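Local coordinates for protein chloramphenicol acetyltransferase (Aliivibrio fischeri, PDB 6PXA) that probably transfers an acetyl group from acetyl-CoA to chloramphenicol, as a trimeric hexapeptide-repeat acyltransferase, and binds taurocholic acid in the crystal, at residues Lys40-Glu44 against Gln45-Tyr49. Numbering follows the deposited sequence.
Sequences KTFEE and QAVRY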
ATOM      1  N   LYS B  40     -11.372   9.706   6.215  1.00 45.91           N
ATOM      2  CA  LYS B  40     -12.784   9.346   6.254  1.00 50.58           C
ATOM      3  C   LYS B  40     -13.088   8.432   7.437  1.00 42.00           C
ATOM      4  O   LYS B  40     -12.185   7.901   8.089  1.00 37.04           O
ATOM      5  CB  LYS B  40     -13.184   8.700   4.926  1.00 53.95           C
ATOM      6  CG  LYS B  40     -13.235   9.670   3.742  1.00 53.23           C
ATOM      7  CD  LYS B  40     -13.263   8.889   2.424  1.00 58.22           C
ATOM      8  CE  LYS B  40     -13.300   9.795   1.199  1.00 62.89           C
ATOM      9  NZ  LYS B  40     -14.660  10.349   0.965  1.00 71.52           N
ATOM     10  N   THR B  41     -14.385   8.251   7.717  1.00 39.90           N
ATOM     11  CA  THR B  41     -14.795   7.406   8.831  1.00 42.37           C
ATOM     12  C   THR B  41     -14.453   5.948   8.574  1.00 43.14           C
ATOM     13  O   THR B  41     -14.258   5.507   7.432  1.00 39.63           O
ATOM     14  CB  THR B  41     -16.302   7.462   9.079  1.00 42.57           C
ATOM     15  OG1 THR B  41     -16.981   6.864   7.963  1.00 43.58           O
ATOM     16  CG2 THR B  41     -16.813   8.887   9.286  1.00 41.70           C
ATOM     17  N   PHE B  42     -14.448   5.190   9.670  1.00 37.84           N
ATOM     18  CA  PHE B  42     -14.202   3.756   9.622  1.00 34.68           C
ATOM     19  C   PHE B  42     -15.108   3.062   8.600  1.00 40.66           C
ATOM     20  O   PHE B  42     -14.640   2.262   7.781  1.00 40.97           O
ATOM     21  CB  PHE B  42     -14.411   3.184  11.027  1.00 34.46           C
ATOM     22  CG  PHE B  42     -14.173   1.704  11.131  1.00 35.75           C
ATOM     23  CD1 PHE B  42     -12.894   1.201  11.109  1.00 41.14           C
ATOM     24  CD2 PHE B  42     -15.232   0.827  11.302  1.00 38.26           C
ATOM     25  CE1 PHE B  42     -12.662  -0.158  11.217  1.00 45.31           C
ATOM     26  CE2 PHE B  42     -15.012  -0.536  11.417  1.00 43.92           C
ATOM     27  CZ  PHE B  42     -13.723  -1.029  11.369  1.00 45.54           C
ATOM     28  N   GLU B  43     -16.417   3.370   8.618  1.00 42.35           N
ATOM     29  CA  GLU B  43     -17.350   2.680   7.727  1.00 40.17           C
ATOM     30  C   GLU B  43     -17.260   3.133   6.280  1.00 41.87           C
ATOM     31  O   GLU B  43     -17.731   2.415   5.395  1.00 45.72           O
ATOM     32  CB  GLU B  43     -18.804   2.849   8.200  1.00 37.36           C
ATOM     33  CG  GLU B  43     -19.120   1.993   9.409  1.00 41.02           C
ATOM     34  CD  GLU B  43     -20.616   1.929   9.696  1.00 49.32           C
ATOM     35  OE1 GLU B  43     -21.233   2.982   9.945  1.00 52.64           O
ATOM     36  OE2 GLU B  43     -21.166   0.816   9.655  1.00 51.04           O
ATOM     37  N   GLU B  44     -16.675   4.290   5.995  1.00 43.73           N
ATOM     38  CA  GLU B  44     -16.611   4.684   4.596  1.00 45.01           C
ATOM     39  C   GLU B  44     -15.258   4.431   3.956  1.00 45.62           C
ATOM     40  O   GLU B  44     -15.174   4.453   2.731  1.00 51.69           O
ATOM     41  CB  GLU B  44     -17.016   6.147   4.423  1.00 52.13           C
ATOM     42  CG  GLU B  44     -16.181   7.130   5.137  1.00 63.63           C
ATOM     43  CD  GLU B  44     -16.870   8.471   5.267  1.00 66.91           C
ATOM     44  OE1 GLU B  44     -16.203   9.450   5.658  1.00 67.12           O
ATOM     45  OE2 GLU B  44     -18.083   8.547   4.981  1.00 69.64           O
ATOM     46  N   GLN B  45     -14.227   4.108   4.734  1.00 42.03           N
ATOM     47  CA  GLN B  45     -12.843   4.039   4.251  1.00 38.89           C
ATOM     48  C   GLN B  45     -12.157   2.724   4.600  1.00 36.01           C
ATOM     49  O   GLN B  45     -11.447   2.156   3.773  1.00 41.13           O
ATOM     50  CB  GLN B  45     -12.064   5.231   4.866  1.00 51.23           C
ATOM     51  CG  GLN B  45     -10.586   5.308   4.517  1.00 58.01           C
ATOM     52  CD  GLN B  45     -10.362   5.675   3.072  1.00 56.30           C
ATOM     53  OE1 GLN B  45     -11.194   6.334   2.458  1.00 60.44           O
ATOM     54  NE2 GLN B  45      -9.236   5.244   2.518  1.00 55.48           N
ATOM     55  N   ALA B  46     -12.360   2.223   5.810  1.00 39.21           N
ATOM     56  CA  ALA B  46     -11.695   1.020   6.290  1.00 36.32           C
ATOM     57  C   ALA B  46     -12.445  -0.259   5.942  1.00 35.82           C
ATOM     58  O   ALA B  46     -11.818  -1.295   5.689  1.00 38.01           O
ATOM     59  CB  ALA B  46     -11.522   1.104   7.813  1.00 40.27           C
ATOM     60  N   VAL B  47     -13.770  -0.240   5.988  1.00 38.61           N
ATOM     61  CA  VAL B  47     -14.570  -1.434   5.730  1.00 38.91           C
ATOM     62  C   VAL B  47     -15.094  -1.337   4.314  1.00 35.64           C
ATOM     63  O   VAL B  47     -15.860  -0.422   3.990  1.00 39.88           O
ATOM     64  CB  VAL B  47     -15.713  -1.578   6.743  1.00 39.07           C
ATOM     65  CG1 VAL B  47     -16.473  -2.883   6.490  1.00 40.75           C
ATOM     66  CG2 VAL B  47     -15.151  -1.551   8.147  1.00 35.79           C
ATOM     67  N   ARG B  48     -14.665  -2.249   3.452  1.00 33.98           N
ATOM     68  CA  ARG B  48     -14.900  -2.070   2.026  1.00 36.90           C
ATOM     69  C   ARG B  48     -15.708  -3.219   1.452  1.00 32.69           C
ATOM     70  O   ARG B  48     -15.464  -4.390   1.770  1.00 31.68           O
ATOM     71  CB  ARG B  48     -13.576  -1.920   1.244  1.00 35.50           C
ATOM     72  CG  ARG B  48     -12.695  -0.833   1.799  1.00 35.25           C
ATOM     73  CD  ARG B  48     -11.511  -0.541   0.886  1.00 38.60           C
ATOM     74  NE  ARG B  48     -10.713   0.579   1.374  1.00 41.65           N
ATOM     75  CZ  ARG B  48      -9.601   1.000   0.780  1.00 41.03           C
ATOM     76  NH1 ARG B  48      -9.186   0.392  -0.323  1.00 36.94           N
ATOM     77  NH2 ARG B  48      -8.930   2.031   1.281  1.00 40.93           N
ATOM     78  N   TYR B  49     -16.660  -2.847   0.593  1.00 35.48           N
ATOM     79  CA  TYR B  49     -17.497  -3.757  -0.184  1.00 35.15           C
ATOM     80  C   TYR B  49     -18.479  -4.512   0.693  1.00 32.58           C
ATOM     81  O   TYR B  49     -18.886  -5.616   0.343  1.00 32.31           O
ATOM     82  CB  TYR B  49     -16.663  -4.745  -1.010  1.00 30.42           C
ATOM     83  CG  TYR B  49     -15.580  -4.060  -1.826  1.00 31.54           C
ATOM     84  CD1 TYR B  49     -15.899  -3.359  -2.984  1.00 35.50           C
ATOM     85  CD2 TYR B  49     -14.237  -4.113  -1.429  1.00 33.67           C
ATOM     86  CE1 TYR B  49     -14.919  -2.737  -3.753  1.00 38.01           C
ATOM     87  CE2 TYR B  49     -13.230  -3.484  -2.216  1.00 32.14           C
ATOM     88  CZ  TYR B  49     -13.580  -2.790  -3.351  1.00 36.81           C
ATOM     89  OH  TYR B  49     -12.593  -2.159  -4.116  1.00 38.27           O
TER
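Over one face of the Phe42 ring sits the CG2 methyl of Val47, a CH-pi contact with CG2 3.8 Å from the ring centroid and closest to CE2 at 3.4 Å. Ala46 CB comes up obliquely to the CD1 side of the same ring, 3.6 Å from CD1. A chi1 of -179° puts the Phe42 ring beside its own carbonyl carbon, leaning forward along the chain to Ala46 and Val47. A second flat group, the Arg48 guanidinium, takes Gln45 O at its edge and in its plane: NE donates to that carbonyl oxygen over 3.0 Å, almost straight at 173°.

The backbone turns tightly here. Phe42 O accepts from two consecutive amides, Ala46 N at 3.0 Å and Val47 N at 3.2 Å, the second giving the turn its wider, pi-type character; Gln45 N adds only a weak bond to Thr41 O. At the start of the helix, Thr41 and Glu44 form a capping box: Glu44 N donates to Thr41 OG1 (3.3 Å), and Thr41 N reaches Glu44 OE1 (3.0 Å) from above the carboxylate plane. Farther out, Lys40 crosses Gln45 at about a right angle, its methylenes beside OE1.

Leu16, Ile73, Phe85 and the ring of Tyr33 also pack on Phe42, while Arg48 NH1 forms a salt bridge with Glu133 of a second subunit. The chemistry thus divides the work: the capping box and the doubly used carbonyl shape a short helix, apolar packing seats it on the left-handed beta-helix, and Arg48 ties its end to the trimer interface.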